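Local coordinates for protein autolysin E (Staphylococcus aureus, PDB 4PI8) that probably hydrolyses the N-acetylglucosamine–N-acetylmuramic acid glycan strands of peptidoglycan, acting as a cell-wall glycosidase, at residues A[74-87]-A[101-113]. The protein carries 1 engineered substitution. Sequence-based numbering, arbitrary orientation.
Engineered in segment 101-113: A108 (natural residue Glu).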
ATOM      1  N   LEU A  74      -8.560  14.681   1.269  1.00 15.06           N
ATOM      2  CA  LEU A  74      -9.115  13.968   2.349  1.00 15.20           C
ATOM      3  C   LEU A  74     -10.535  14.394   2.750  1.00 15.21           C
ATOM      4  O   LEU A  74     -11.104  13.800   3.634  1.00 16.41           O
ATOM      5  CB  LEU A  74      -8.191  14.049   3.563  1.00 14.74           C
ATOM      6  CG  LEU A  74      -6.831  13.380   3.352  1.00 14.42           C
ATOM      7  CD1 LEU A  74      -5.950  13.679   4.533  1.00 14.59           C
ATOM      8  CD2 LEU A  74      -6.994  11.893   3.133  1.00 16.01           C
ATOM      9  N   LYS A  75     -11.030  15.453   2.150  1.00 16.28           N
ATOM     10  CA  LYS A  75     -12.412  15.927   2.438  1.00 17.89           C
ATOM     11  C   LYS A  75     -13.413  14.818   2.106  1.00 17.42           C
ATOM     12  O   LYS A  75     -13.362  14.173   1.044  1.00 19.12           O
ATOM     13  CB  LYS A  75     -12.745  17.204   1.678  1.00 20.00           C
ATOM     14  CG  LYS A  75     -13.907  17.985   2.282  1.00 25.86           C
ATOM     15  CD  LYS A  75     -13.520  18.607   3.624  1.00 29.95           C
ATOM     16  CE  LYS A  75     -14.654  19.333   4.309  1.00 39.23           C
ATOM     17  NZ  LYS A  75     -14.051  20.063   5.460  1.00 41.70           N
ATOM     18  N   GLY A  76     -14.298  14.536   3.054  1.00 17.32           N
ATOM     19  CA  GLY A  76     -15.253  13.484   2.922  1.00 16.98           C
ATOM     20  C   GLY A  76     -14.692  12.101   3.010  1.00 16.22           C
ATOM     21  O   GLY A  76     -15.361  11.083   2.657  1.00 18.79           O
ATOM     22  N   LYS A  77     -13.491  11.927   3.590  1.00 15.71           N
ATOM     23  CA  LYS A  77     -12.878  10.617   3.752  1.00 14.78           C
ATOM     24  C   LYS A  77     -12.850  10.117   5.191  1.00 13.80           C
ATOM     25  O   LYS A  77     -11.866   9.549   5.689  1.00 14.44           O
ATOM     26  CB  LYS A  77     -11.435  10.635   3.141  1.00 15.63           C
ATOM     27  CG  LYS A  77     -11.400  11.100   1.720  1.00 16.69           C
ATOM     28  CD  LYS A  77     -12.284  10.254   0.757  1.00 19.47           C
ATOM     29  CE  LYS A  77     -12.038  10.788  -0.634  1.00 22.00           C
ATOM     30  NZ  LYS A  77     -12.892  10.074  -1.643  1.00 26.26           N
ATOM     31  N   GLY A  78     -13.988  10.281   5.893  1.00 14.88           N
ATOM     32  CA  GLY A  78     -14.141   9.612   7.131  1.00 14.65           C
ATOM     33  C   GLY A  78     -13.122   9.959   8.198  1.00 13.35           C
ATOM     34  O   GLY A  78     -12.855  11.146   8.437  1.00 13.47           O
ATOM     35  N   ILE A  79     -12.575   8.952   8.810  1.00 13.23           N
ATOM     36  CA  ILE A  79     -11.556   9.112   9.834  1.00 12.50           C
ATOM     37  C   ILE A  79     -10.289   9.803   9.319  1.00 12.77           C
ATOM     38  O   ILE A  79      -9.518  10.306  10.105  1.00 13.57           O
ATOM     39  CB  ILE A  79     -11.244   7.783  10.510  1.00 13.28           C
ATOM     40  CG1 ILE A  79     -10.531   7.963  11.823  1.00 14.11           C
ATOM     41  CG2 ILE A  79     -10.466   6.813   9.597  1.00 14.29           C
ATOM     42  CD1 ILE A  79     -10.574   6.731  12.692  1.00 15.36           C
ATOM     43  N   LEU A  80     -10.089   9.829   8.011  1.00 12.70           N
ATOM     44  CA  LEU A  80      -8.903  10.477   7.442  1.00 12.50           C
ATOM     45  C   LEU A  80      -9.097  11.957   7.173  1.00 12.69           C
ATOM     46  O   LEU A  80      -8.122  12.692   6.946  1.00 12.71           O
ATOM     47  CB  LEU A  80      -8.453   9.723   6.161  1.00 13.08           C
ATOM     48  CG  LEU A  80      -8.138   8.278   6.374  1.00 14.25           C
ATOM     49  CD1 LEU A  80      -7.821   7.639   4.988  1.00 15.78           C
ATOM     50  CD2 LEU A  80      -7.105   7.992   7.424  1.00 14.83           C
ATOM     51  N   GLU A  81     -10.333  12.444   7.154  1.00 12.50           N
ATOM     52  CA  GLU A  81     -10.618  13.816   6.887  1.00 13.44           C
ATOM     53  C   GLU A  81      -9.889  14.728   7.866  1.00 12.98           C
ATOM     54  O   GLU A  81      -9.828  14.465   9.079  1.00 13.50           O
ATOM     55  CB  GLU A  81     -12.135  14.069   6.945  1.00 13.88           C
ATOM     56  CG  GLU A  81     -12.543  15.507   6.659  1.00 15.21           C
ATOM     57  CD  GLU A  81     -14.054  15.657   6.640  1.00 17.91           C
ATOM     58  OE1 GLU A  81     -14.648  15.658   7.717  1.00 19.63           O
ATOM     59  OE2 GLU A  81     -14.632  15.642   5.551  1.00 18.83           O
ATOM     60  N   ASN A  82      -9.300  15.804   7.330  1.00 13.13           N
ATOM     61  CA  ASN A  82      -8.640  16.812   8.098  1.00 13.50           C
ATOM     62  C   ASN A  82      -7.428  16.275   8.827  1.00 14.19           C
ATOM     63  O   ASN A  82      -7.010  16.826   9.846  1.00 16.44           O
ATOM     64  CB  ASN A  82      -9.644  17.584   9.023  1.00 15.63           C
ATOM     65  CG  ASN A  82     -10.382  18.697   8.273  1.00 20.01           C
ATOM     66  OD1 ASN A  82     -11.550  18.998   8.551  1.00 27.06           O
ATOM     67  ND2 ASN A  82      -9.752  19.219   7.233  1.00 23.85           N
ATOM     68  N   ARG A  83      -6.783  15.218   8.304  1.00 12.72           N
ATOM     69  CA  ARG A  83      -5.519  14.704   8.860  1.00 12.63           C
ATOM     70  C   ARG A  83      -4.330  14.953   7.884  1.00 11.95           C
ATOM     71  O   ARG A  83      -3.249  14.347   8.038  1.00 12.50           O
ATOM     72  CB  ARG A  83      -5.559  13.228   9.248  1.00 12.62           C
ATOM     73  CG  ARG A  83      -6.682  13.060  10.318  1.00 13.25           C
ATOM     74  CD  ARG A  83      -6.611  11.712  10.983  1.00 13.44           C
ATOM     75  NE  ARG A  83      -7.744  11.523  11.886  1.00 13.72           N
ATOM     76  CZ  ARG A  83      -7.742  11.880  13.156  1.00 14.68           C
ATOM     77  NH1 ARG A  83      -6.704  12.426  13.711  1.00 16.26           N
ATOM     78  NH2 ARG A  83      -8.875  11.762  13.853  1.00 16.72           N
ATOM     79  N   GLY A  84      -4.505  15.928   6.993  1.00 12.51           N
ATOM     80  CA  GLY A  84      -3.440  16.218   6.022  1.00 13.56           C
ATOM     81  C   GLY A  84      -2.134  16.672   6.661  1.00 13.00           C
ATOM     82  O   GLY A  84      -1.068  16.335   6.147  1.00 14.00           O
ATOM     83  N   LYS A  85      -2.184  17.403   7.782  1.00 13.69           N
ATOM     84  CA  LYS A  85      -0.960  17.802   8.470  1.00 15.03           C
ATOM     85  C   LYS A  85      -0.088  16.621   8.775  1.00 14.28           C
ATOM     86  O   LYS A  85       1.141  16.667   8.660  1.00 13.47           O
ATOM     87  CB  LYS A  85      -1.317  18.536   9.797  1.00 19.69           C
ATOM     88  CG  LYS A  85      -0.276  18.675  10.913  1.00 26.19           C
ATOM     89  CD  LYS A  85      -0.748  18.679  12.364  1.00 30.72           C
ATOM     90  CE  LYS A  85       0.319  19.268  13.283  1.00 30.48           C
ATOM     91  NZ  LYS A  85      -0.174  20.316  14.211  1.00 34.39           N
ATOM     92  N   VAL A  86      -0.719  15.528   9.237  1.00 13.53           N
ATOM     93  CA  VAL A  86       0.020  14.375   9.680  1.00 14.10           C
ATOM     94  C   VAL A  86       0.550  13.508   8.507  1.00 13.03           C
ATOM     95  O   VAL A  86       1.640  12.974   8.538  1.00 12.58           O
ATOM     96  CB  VAL A  86      -0.828  13.584  10.667  1.00 15.71           C
ATOM     97  CG1 VAL A  86      -0.118  12.369  11.083  1.00 16.71           C
ATOM     98  CG2 VAL A  86      -1.115  14.471  11.899  1.00 17.06           C
ATOM     99  N   PHE A  87      -0.271  13.402   7.462  1.00 12.56           N
ATOM    100  CA  PHE A  87       0.239  12.777   6.235  1.00 12.36           C
ATOM    101  C   PHE A  87       1.516  13.470   5.726  1.00 11.19           C
ATOM    102  O   PHE A  87       2.448  12.832   5.260  1.00 11.58           O
ATOM    103  CB  PHE A  87      -0.827  12.756   5.144  1.00 12.93           C
ATOM    104  CG  PHE A  87      -1.809  11.606   5.258  1.00 12.19           C
ATOM    105  CD1 PHE A  87      -1.490  10.379   4.749  1.00 13.41           C
ATOM    106  CD2 PHE A  87      -3.012  11.708   5.945  1.00 13.35           C
ATOM    107  CE1 PHE A  87      -2.361   9.291   4.766  1.00 12.84           C
ATOM    108  CE2 PHE A  87      -3.855  10.619   5.999  1.00 13.39           C
ATOM    109  CZ  PHE A  87      -3.550   9.397   5.422  1.00 13.82           C
ATOM    110  N   LEU A 101       0.731   7.898  -0.253  1.00 10.57           N
ATOM    111  CA  LEU A 101       0.367   7.524   1.097  1.00 11.76           C
ATOM    112  C   LEU A 101      -1.141   7.694   1.327  1.00 11.56           C
ATOM    113  O   LEU A 101      -1.812   6.795   1.889  1.00 12.43           O
ATOM    114  CB  LEU A 101       1.146   8.335   2.122  1.00 13.91           C
ATOM    115  CG  LEU A 101       1.258   7.789   3.515  1.00 15.28           C
ATOM    116  CD1 LEU A 101       1.936   6.428   3.579  1.00 15.34           C
ATOM    117  CD2 LEU A 101       1.984   8.830   4.347  1.00 15.06           C
ATOM    118  N   VAL A 102      -1.688   8.813   0.893  1.00 11.22           N
ATOM    119  CA  VAL A 102      -3.109   9.076   0.991  1.00 12.02           C
ATOM    120  C   VAL A 102      -3.848   8.029   0.216  1.00 11.31           C
ATOM    121  O   VAL A 102      -4.874   7.491   0.670  1.00 12.44           O
ATOM    122  CB  VAL A 102      -3.451  10.498   0.494  1.00 13.15           C
ATOM    123  CG1 VAL A 102      -4.947  10.627   0.238  1.00 14.67           C
ATOM    124  CG2 VAL A 102      -2.935  11.547   1.529  1.00 14.81           C
ATOM    125  N   SER A 103      -3.439   7.794  -1.060  1.00 10.81           N
ATOM    126  CA  SER A 103      -4.146   6.847  -1.904  1.00 12.05           C
ATOM    127  C   SER A 103      -4.171   5.455  -1.329  1.00 11.02           C
ATOM    128  O   SER A 103      -5.201   4.756  -1.363  1.00 12.10           O
ATOM    129  CB  SER A 103      -3.579   6.859  -3.351  1.00 11.56           C
ATOM    130  OG  SER A 103      -3.631   8.170  -3.923  1.00 12.27           O
ATOM    131  N   HIS A 104      -3.055   4.986  -0.811  1.00 11.01           N
ATOM    132  CA  HIS A 104      -2.962   3.701  -0.149  1.00 11.73           C
ATOM    133  C   HIS A 104      -3.931   3.669   1.019  1.00 12.14           C
ATOM    134  O   HIS A 104      -4.704   2.695   1.158  1.00 13.08           O
ATOM    135  CB  HIS A 104      -1.515   3.443   0.227  1.00 11.95           C
ATOM    136  CG  HIS A 104      -1.242   2.076   0.768  1.00 11.93           C
ATOM    137  ND1 HIS A 104       0.027   1.620   0.970  1.00 12.77           N
ATOM    138  CD2 HIS A 104      -2.089   1.095   1.179  1.00 13.06           C
ATOM    139  CE1 HIS A 104      -0.029   0.401   1.449  1.00 13.22           C
ATOM    140  NE2 HIS A 104      -1.294   0.057   1.589  1.00 12.63           N
ATOM    141  N   ALA A 105      -3.896   4.666   1.893  1.00 12.35           N
ATOM    142  CA  ALA A 105      -4.802   4.676   3.058  1.00 12.35           C
ATOM    143  C   ALA A 105      -6.212   4.645   2.606  1.00 13.02           C
ATOM    144  O   ALA A 105      -7.039   3.944   3.286  1.00 14.46           O
ATOM    145  CB  ALA A 105      -4.532   5.894   3.918  1.00 13.59           C
ATOM    146  N   LEU A 106      -6.590   5.347   1.556  1.00 12.38           N
ATOM    147  CA  LEU A 106      -7.989   5.352   1.100  1.00 13.71           C
ATOM    148  C   LEU A 106      -8.400   3.968   0.619  1.00 15.18           C
ATOM    149  O   LEU A 106      -9.510   3.504   0.938  1.00 17.69           O
ATOM    150  CB  LEU A 106      -8.193   6.375   0.022  1.00 14.86           C
ATOM    151  CG  LEU A 106      -8.072   7.829   0.458  1.00 15.60           C
ATOM    152  CD1 LEU A 106      -8.081   8.803  -0.722  1.00 17.72           C
ATOM    153  CD2 LEU A 106      -9.187   8.181   1.477  1.00 17.40           C
ATOM    154  N   VAL A 107      -7.573   3.283  -0.145  1.00 14.44           N
ATOM    155  CA  VAL A 107      -7.874   1.886  -0.554  1.00 16.07           C
ATOM    156  C   VAL A 107      -7.990   0.997   0.648  1.00 16.86           C
ATOM    157  O   VAL A 107      -8.981   0.183   0.757  1.00 20.38           O
ATOM    158  CB  VAL A 107      -6.798   1.419  -1.571  1.00 16.16           C
ATOM    159  CG1 VAL A 107      -6.822  -0.121  -1.827  1.00 19.78           C
ATOM    160  CG2 VAL A 107      -6.949   2.234  -2.851  1.00 16.73           C
ATOM    161  N   ALA A 108      -7.081   1.055   1.577  1.00 15.29           N
ATOM    162  CA  ALA A 108      -7.037   0.153   2.716  1.00 15.57           C
ATOM    163  C   ALA A 108      -8.155   0.400   3.747  1.00 18.66           C
ATOM    164  O   ALA A 108      -8.401  -0.500   4.551  1.00 23.66           O
ATOM    165  CB  ALA A 108      -5.731   0.229   3.404  1.00 16.83           C
ATOM    166  N   THR A 109      -8.746   1.569   3.771  1.00 17.12           N
ATOM    167  CA  THR A 109      -9.730   1.917   4.792  1.00 16.51           C
ATOM    168  C   THR A 109     -11.118   2.121   4.218  1.00 18.84           C
ATOM    169  O   THR A 109     -12.012   2.659   4.892  1.00 18.33           O
ATOM    170  CB  THR A 109      -9.320   3.220   5.526  1.00 17.38           C
ATOM    171  OG1 THR A 109      -9.298   4.339   4.647  1.00 15.69           O
ATOM    172  CG2 THR A 109      -8.023   3.027   6.253  1.00 17.46           C
ATOM    173  N   GLY A 110     -11.313   1.857   2.917  1.00 16.31           N
ATOM    174  CA  GLY A 110     -12.613   2.119   2.356  1.00 18.02           C
ATOM    175  C   GLY A 110     -12.943   3.563   2.341  1.00 17.74           C
ATOM    176  O   GLY A 110     -13.982   4.012   2.824  1.00 18.08           O
ATOM    177  N   ASN A 111     -12.058   4.378   1.803  1.00 18.15           N
ATOM    178  CA  ASN A 111     -12.218   5.835   1.756  1.00 19.27           C
ATOM    179  C   ASN A 111     -12.382   6.444   3.132  1.00 17.91           C
ATOM    180  O   ASN A 111     -13.069   7.429   3.311  1.00 19.57           O
ATOM    181  CB  ASN A 111     -13.336   6.263   0.823  1.00 22.35           C
ATOM    182  CG  ASN A 111     -12.867   6.392  -0.598  1.00 28.98           C
ATOM    183  OD1 ASN A 111     -11.703   6.689  -0.875  1.00 30.67           O
ATOM    184  ND2 ASN A 111     -13.762   6.072  -1.534  1.00 38.65           N
ATOM    185  N   GLY A 112     -11.707   5.876   4.078  1.00 15.48           N
ATOM    186  CA  GLY A 112     -11.742   6.315   5.480  1.00 16.93           C
ATOM    187  C   GLY A 112     -12.988   5.983   6.240  1.00 17.68           C
ATOM    188  O   GLY A 112     -13.115   6.322   7.422  1.00 17.58           O
ATOM    189  N   LYS A 113     -13.870   5.189   5.630  1.00 18.98           N
ATOM    190  CA  LYS A 113     -15.231   5.037   6.148  1.00 19.70           C
ATOM    191  C   LYS A 113     -15.538   3.656   6.597  1.00 21.52           C
ATOM    192  O   LYS A 113     -16.674   3.449   7.126  1.00 24.29           O
ATOM    193  CB  LYS A 113     -16.218   5.519   5.156  1.00 21.18           C
ATOM    194  CG  LYS A 113     -16.228   7.005   4.961  1.00 25.71           C
ATOM    195  CD  LYS A 113     -17.220   7.381   3.920  1.00 32.29           C
ATOM    196  CE  LYS A 113     -17.026   8.770   3.400  1.00 36.12           C
ATOM    197  NZ  LYS A 113     -16.947   8.680   1.908  1.00 41.48           N
TER
HETATM  198  O   HOH W   1     -10.861   8.788  -3.437  1.00 32.73           O
HETATM  199  O   HOH W   2     -15.388   8.696  -0.833  1.00 39.96           O
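In this lysozyme-clan domain, the connection from helix 67-74 to helix 84-94 packs, with the start of the latter, against helix 98-108 and the turn that follows it. A108, in the last turn of helix 98-108, is engineered (Glu in the natural sequence). The F87 ring packs on this helix. V102 CG2 lies over one face in a CH-pi contact, 4.0 Å from the F87 ring centroid. A105 CB sits at the ring edge, 3.9 Å from F87 CZ. L101 CD2 also touches F87 CD1. L80 CD1 reaches between A105 CB, L106 CD2 and T109 OG1. K77 bends at chi2 (-58°), and its CB and CG pass across L106 CD2. Its chain then runs beside N111.

Past the helix the backbones meet. I79 N donates to G112 O at 3.0 Å. G112 CA approaches K77 O at 3.2 Å in a nearly straight CA-H...O contact. T109 holds this turn: its OG1 accepts from G112 N at 2.9 Å, an ST motif, and donates to A105 O. Water 1 links K77 NZ to N111 OD1, weakly on the N111 side. F130 touches L80 and T109, and F131 touches L101 and A105.

Apolar packing on the helix thus gives way to backbone and water-bridged contacts at the turn. The turn is fixed on two sides, by T109 to the helix and by I79 to the connection.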